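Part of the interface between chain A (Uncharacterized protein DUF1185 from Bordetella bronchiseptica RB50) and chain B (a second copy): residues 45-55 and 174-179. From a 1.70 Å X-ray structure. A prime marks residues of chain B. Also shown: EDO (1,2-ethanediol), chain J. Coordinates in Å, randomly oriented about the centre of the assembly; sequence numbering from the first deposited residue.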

ATOM      1  N   ARG A  45      20.063  -9.752 -15.893  1.00 20.49           N
ATOM      2  CA  ARG A  45      21.221 -10.640 -15.933  1.00 21.26           C
ATOM      3  C   ARG A  45      22.201 -10.352 -14.804  1.00 20.11           C
ATOM      4  O   ARG A  45      22.204  -9.280 -14.189  1.00 19.59           O
ATOM      5  N   TYR A  46      23.039 -11.335 -14.546  1.00 19.92           N
ATOM      6  CA  TYR A  46      24.098 -11.205 -13.551  1.00 19.02           C
ATOM      7  C   TYR A  46      25.332 -10.669 -14.235  1.00 19.32           C
ATOM      8  O   TYR A  46      25.920 -11.320 -15.125  1.00 21.39           O
ATOM      9  N   GLU A  47      25.706  -9.460 -13.848  1.00 18.68           N
ATOM     10  CA  GLU A  47      26.878  -8.811 -14.374  1.00 16.24           C
ATOM     11  C   GLU A  47      27.932  -8.855 -13.294  1.00 18.93           C
ATOM     12  O   GLU A  47      27.746  -8.253 -12.259  1.00 18.49           O
ATOM     13  N   PRO A  48      29.067  -9.537 -13.531  1.00 19.99           N
ATOM     14  CA  PRO A  48      30.086  -9.616 -12.476  1.00 18.49           C
ATOM     15  C   PRO A  48      30.798  -8.297 -12.164  1.00 20.93           C
ATOM     16  O   PRO A  48      31.197  -8.076 -11.026  1.00 22.24           O
ATOM     17  N   ASP A  49      30.927  -7.435 -13.165  1.00 19.38           N
ATOM     18  CA  ASP A  49      31.650  -6.159 -13.020  1.00 17.38           C
ATOM     19  C   ASP A  49      30.771  -4.931 -13.075  1.00 17.61           C
ATOM     20  O   ASP A  49      30.418  -4.410 -14.152  1.00 18.26           O
ATOM     21  N   LEU A  50      30.410  -4.459 -11.889  1.00 17.58           N
ATOM     22  CA  LEU A  50      29.553  -3.257 -11.729  1.00 17.86           C
ATOM     23  C   LEU A  50      30.374  -1.991 -11.434  1.00 19.34           C
ATOM     24  O   LEU A  50      29.822  -0.909 -11.199  1.00 19.35           O
HETATM   25  N   MSE A  51      31.691  -2.132 -11.533  1.00 18.42           N
HETATM   26  CA  MSE A  51      32.635  -1.023 -11.210  1.00 18.08           C
HETATM   27  C   MSE A  51      32.512   0.184 -12.152  1.00 19.01           C
HETATM   28  O   MSE A  51      32.448   1.321 -11.687  1.00 18.47           O
ATOM     29  N   PRO A  52      32.451  -0.041 -13.472  1.00 18.29           N
ATOM     30  CA  PRO A  52      32.279   1.099 -14.362  1.00 17.91           C
ATOM     31  C   PRO A  52      30.982   1.863 -14.078  1.00 18.28           C
ATOM     32  O   PRO A  52      30.929   3.090 -14.131  1.00 19.80           O
ATOM     33  N   PHE A  53      29.921   1.117 -13.793  1.00 18.43           N
ATOM     34  CA  PHE A  53      28.612   1.729 -13.492  1.00 18.40           C
ATOM     35  C   PHE A  53      28.726   2.577 -12.215  1.00 18.44           C
ATOM     36  O   PHE A  53      28.333   3.753 -12.174  1.00 19.73           O
HETATM   37  N   MSE A  54      29.279   1.985 -11.179  1.00 16.16           N
HETATM   38  CA  MSE A  54      29.483   2.689  -9.909  1.00 17.72           C
HETATM   39  C   MSE A  54      30.307   3.975 -10.090  1.00 18.56           C
HETATM   40  O   MSE A  54      30.029   5.037  -9.492  1.00 19.45           O
ATOM     41  N   ALA A  55      31.349   3.874 -10.901  1.00 18.78           N
ATOM     42  CA  ALA A  55      32.190   5.037 -11.180  1.00 14.71           C
ATOM     43  C   ALA A  55      31.454   6.148 -11.882  1.00 20.04           C
ATOM     44  O   ALA A  55      31.526   7.322 -11.469  1.00 20.08           O
TER
ATOM     45  N   VAL B 174      24.577 -11.224  -0.507  1.00 18.26           N
ATOM     46  CA  VAL B 174      24.867 -12.536  -1.158  1.00 18.95           C
ATOM     47  C   VAL B 174      25.773 -12.489  -2.413  1.00 19.94           C
ATOM     48  O   VAL B 174      26.526 -13.421  -2.670  1.00 18.33           O
ATOM     49  N   HIS B 175      25.726 -11.382  -3.153  1.00 18.26           N
ATOM     50  CA  HIS B 175      26.594 -11.187  -4.320  1.00 19.32           C
ATOM     51  C   HIS B 175      27.409  -9.895  -4.226  1.00 19.92           C
ATOM     52  O   HIS B 175      27.641  -9.260  -5.238  1.00 19.66           O
ATOM     53  N   ALA B 176      27.842  -9.545  -3.005  1.00 18.19           N
ATOM     54  CA  ALA B 176      28.682  -8.375  -2.738  1.00 17.74           C
ATOM     55  C   ALA B 176      29.889  -8.406  -3.658  1.00 18.32           C
ATOM     56  O   ALA B 176      30.654  -9.397  -3.706  1.00 14.99           O
ATOM     57  N   ARG B 177      30.088  -7.314  -4.393  1.00 17.94           N
ATOM     58  CA  ARG B 177      31.192  -7.262  -5.367  1.00 15.55           C
ATOM     59  C   ARG B 177      31.597  -5.876  -5.785  1.00 15.94           C
ATOM     60  O   ARG B 177      32.054  -5.679  -6.898  1.00 18.11           O
ATOM     61  N   LEU B 178      31.509  -4.951  -4.845  1.00 16.97           N
ATOM     62  CA  LEU B 178      31.784  -3.539  -5.131  1.00 16.19           C
ATOM     63  C   LEU B 178      33.030  -2.990  -4.463  1.00 20.16           C
ATOM     64  O   LEU B 178      33.230  -1.780  -4.353  1.00 20.58           O
ATOM     65  N   GLY B 179      33.875  -3.898  -4.004  1.00 19.56           N
ATOM     66  CA  GLY B 179      35.128  -3.508  -3.375  1.00 19.49           C
ATOM     67  C   GLY B 179      34.913  -2.763  -2.081  1.00 19.85           C
ATOM     68  O   GLY B 179      34.053  -3.093  -1.294  1.00 19.72           O
TER

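A long, charged side chain can enter a protein interface at little cost when its polar head finds backbone carbonyls to bind and its flat faces find apolar or aromatic cover. The contact between residues 45-55 of one copy of this DUF1185 protein and residues 174-179 of another illustrates the principle, and following the second chain in order shows how the setting for such an arginine is built.

The chain B stretch has no regular secondary structure. Val174′, with chi1 in the m well, lies out of reach of the partner. The contact begins at His175′, whose CA-to-CB bond points toward chain A and whose chi1 is m. The edge of the Tyr46 ring is directed at the face of the imidazole, with centroids 5.7 Å apart and planes inclined at 73°. Tyr46, a t rotamer, starts out sideways, but the end of its side chain comes nearer to chain B, bringing CE1 to 4.2 Å from His175′ CB. His175′ also contributes its backbone, as the arginine two residues on reveals. Ala176′ between them has its CA-to-CB bond pointing away and touches nothing across the interface.

Arg177′ is the centrepiece, with more of its surface covered by the partner stretch than any other residue here. Its CA-to-CB bond points toward chain A, with chi1 p and both chi2 and chi3 t, an extended shaft that carries the guanidinium to the backbone of the loop preceding the chain A helix. There the carbonyl of Glu47 accepts two hydrogen bonds, from Arg177′ NE to Glu47 O at 3.0 Å and from Arg177′ NH2 to the same Glu47 O at 2.9 Å. Within its own chain, Arg177′ NH1 donates to His175′ O at 2.9 Å, so the head group is held from both copies. Its two faces are also covered: Leu50 CD1 lies over one, 3.5 Å from Arg177′ NH2, and Tyr46 CE1 over the opposite one, 3.4 Å from Arg177′ CZ. The backbone of Arg177′ is tied in by a water, which donates to Arg177′ O and to Pro48 O, each at 2.8 Å, and accepts from Leu50 N at 2.9 Å.

The acceptor loop has its own bracing. Asp49 N donates to Glu47 OE2 at 2.8 Å, and Met51 N to Asp49 OD1 at 3.1 Å, while Leu50 occupies the N-cap position of the helix.

With Leu178′ the contact turns apolar. Its CB leaves sideways, yet the m,t rotamer brings the tip closer, placing CD2 3.7 Å from CB of Leu50, an m,t rotamer whose CA-to-CB bond points toward chain B. Two selenomethionines add to the contact: Met51, m at all three angles, whose CA-to-CB bond runs sideways while its end comes nearer, sets SE 4.3 Å from Leu178′ CD2, and Met54, t, t, p, whose CA-to-CB bond points toward chain B, sets SE 4.1 Å from Leu178′ CB. Gly179′ closes the stretch at positive phi, a conformation that favours glycine.

Beyond this packing, an ethanediol, probably from the crystallisation liquor, donates through O2 to Arg45 O at 3.0 Å.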

ATOM      1  CB  ARG A  45      21.943 -10.504 -17.260  1.00 22.68           C
ATOM      2  CG  ARG A  45      22.718  -9.202 -17.383  1.00 21.12           C
ATOM      3  CD  ARG A  45      23.396  -9.083 -18.742  1.00 28.81           C
ATOM      4  NE  ARG A  45      24.153  -7.830 -18.849  1.00 30.95           N
ATOM      5  CZ  ARG A  45      23.601  -6.642 -19.054  1.00 19.05           C
ATOM      6  NH1 ARG A  45      22.296  -6.512 -19.189  1.00 31.49           N
ATOM      7  NH2 ARG A  45      24.362  -5.572 -19.164  1.00 25.06           N
ATOM      8  CB  TYR A  46      24.431 -12.550 -12.920  1.00 18.19           C
ATOM      9  CG  TYR A  46      25.560 -12.421 -11.938  1.00 15.34           C
ATOM     10  CD1 TYR A  46      25.336 -11.923 -10.667  1.00 21.73           C
ATOM     11  CD2 TYR A  46      26.853 -12.783 -12.291  1.00 20.25           C
ATOM     12  CE1 TYR A  46      26.375 -11.788  -9.760  1.00 21.54           C
ATOM     13  CE2 TYR A  46      27.871 -12.655 -11.394  1.00 22.64           C
ATOM     14  CZ  TYR A  46      27.633 -12.154 -10.142  1.00 21.96           C
ATOM     15  OH  TYR A  46      28.702 -12.039  -9.272  1.00 28.32           O
ATOM     16  CB  GLU A  47      26.593  -7.344 -14.756  1.00 19.51           C
ATOM     17  CG  GLU A  47      27.865  -6.528 -15.105  1.00 22.26           C
ATOM     18  CD  GLU A  47      28.749  -7.198 -16.129  1.00 30.68           C
ATOM     19  OE1 GLU A  47      28.233  -7.450 -17.235  1.00 32.03           O
ATOM     20  OE2 GLU A  47      29.954  -7.456 -15.827  1.00 27.79           O
ATOM     21  CB  PRO A  48      31.075 -10.644 -13.010  1.00 19.97           C
ATOM     22  CG  PRO A  48      30.452 -11.250 -14.175  1.00 23.50           C
ATOM     23  CD  PRO A  48      29.380 -10.419 -14.673  1.00 22.45           C
ATOM     24  CB  ASP A  49      32.752  -6.055 -14.063  1.00 18.69           C
ATOM     25  CG  ASP A  49      33.665  -4.842 -13.850  1.00 20.56           C
ATOM     26  OD1 ASP A  49      33.608  -4.198 -12.787  1.00 22.11           O
ATOM     27  OD2 ASP A  49      34.476  -4.545 -14.753  1.00 25.71           O
ATOM     28  CB  LEU A  50      28.537  -3.501 -10.622  1.00 19.07           C
ATOM     29  CG  LEU A  50      27.469  -4.564 -10.915  1.00 18.42           C
ATOM     30  CD1 LEU A  50      26.606  -4.808  -9.666  1.00 19.00           C
ATOM     31  CD2 LEU A  50      26.592  -4.133 -12.105  1.00 18.39           C
HETATM   32  CB  MSE A  51      34.089  -1.507 -11.046  1.00 20.99           C
HETATM   33  CG  MSE A  51      34.246  -2.606  -9.977  1.00 24.14           C
HETATM   34 SE   MSE A  51      33.638  -2.163  -8.202  0.75 17.68          SE
HETATM   35  CE  MSE A  51      35.100  -1.052  -7.623  1.00 20.31           C
ATOM     36  CB  PRO A  52      32.248   0.444 -15.740  1.00 18.09           C
ATOM     37  CG  PRO A  52      33.117  -0.727 -15.613  1.00 19.14           C
ATOM     38  CD  PRO A  52      32.845  -1.250 -14.219  1.00 21.51           C
ATOM     39  CB  PHE A  53      27.548   0.624 -13.366  1.00 17.60           C
ATOM     40  CG  PHE A  53      26.134   1.108 -13.143  1.00 15.01           C
ATOM     41  CD1 PHE A  53      25.556   2.071 -13.995  1.00 20.48           C
ATOM     42  CD2 PHE A  53      25.343   0.515 -12.170  1.00 17.60           C
ATOM     43  CE1 PHE A  53      24.264   2.475 -13.844  1.00 23.30           C
ATOM     44  CE2 PHE A  53      24.005   0.913 -12.036  1.00 17.48           C
ATOM     45  CZ  PHE A  53      23.464   1.874 -12.896  1.00 20.09           C
HETATM   46  CB  MSE A  54      30.161   1.785  -8.888  1.00 18.05           C
HETATM   47  CG  MSE A  54      30.284   2.452  -7.533  1.00 21.31           C
HETATM   48 SE   MSE A  54      30.724   1.175  -6.159  0.75 14.34          SE
HETATM   49  CE  MSE A  54      32.577   0.956  -6.568  1.00 21.54           C
ATOM     50  CB  ALA A  55      33.434   4.648 -11.966  1.00 17.02           C
TER
ATOM     51  CB  VAL B 174      23.600 -13.375  -1.412  1.00 22.21           C
ATOM     52  CG1 VAL B 174      22.993 -13.759  -0.061  1.00 20.02           C
ATOM     53  CG2 VAL B 174      22.644 -12.640  -2.346  1.00 17.84           C
ATOM     54  CB  HIS B 175      25.801 -11.217  -5.641  1.00 16.58           C
ATOM     55  CG  HIS B 175      24.924 -12.418  -5.788  1.00 17.62           C
ATOM     56  ND1 HIS B 175      25.365 -13.708  -5.564  1.00 18.24           N
ATOM     57  CD2 HIS B 175      23.635 -12.525  -6.185  1.00 21.01           C
ATOM     58  CE1 HIS B 175      24.373 -14.550  -5.796  1.00 20.38           C
ATOM     59  NE2 HIS B 175      23.312 -13.858  -6.164  1.00 20.05           N
ATOM     60  CB  ALA B 176      29.143  -8.340  -1.244  1.00 15.42           C
ATOM     61  CB  ARG B 177      30.839  -8.087  -6.631  1.00 16.29           C
ATOM     62  CG  ARG B 177      29.589  -7.666  -7.409  1.00 16.18           C
ATOM     63  CD  ARG B 177      29.186  -8.800  -8.359  1.00 14.51           C
ATOM     64  NE  ARG B 177      28.103  -8.456  -9.310  1.00 16.01           N
ATOM     65  CZ  ARG B 177      26.814  -8.541  -9.058  1.00 20.66           C
ATOM     66  NH1 ARG B 177      26.363  -8.877  -7.868  1.00 18.15           N
ATOM     67  NH2 ARG B 177      25.954  -8.265 -10.012  1.00 19.21           N
ATOM     68  CB  LEU B 178      30.545  -2.701  -4.789  1.00 13.43           C
ATOM     69  CG  LEU B 178      29.264  -2.950  -5.605  1.00 16.45           C
ATOM     70  CD1 LEU B 178      28.161  -2.078  -5.031  1.00 17.35           C
ATOM     71  CD2 LEU B 178      29.494  -2.741  -7.088  1.00 19.21           C
TER
HETATM   72  C1  EDO J 199      18.879 -10.619 -12.249  1.00 27.49           C
HETATM   73  O1  EDO J 199      20.096 -11.294 -12.492  1.00 27.19           O
HETATM   74  C2  EDO J 199      19.217  -9.227 -11.768  1.00 35.48           C
HETATM   75  O2  EDO J 199      19.686  -8.347 -12.798  1.00 26.51           O
HETATM   76  O   HOH W   1      31.696  -5.671  -9.634  1.00 17.19           O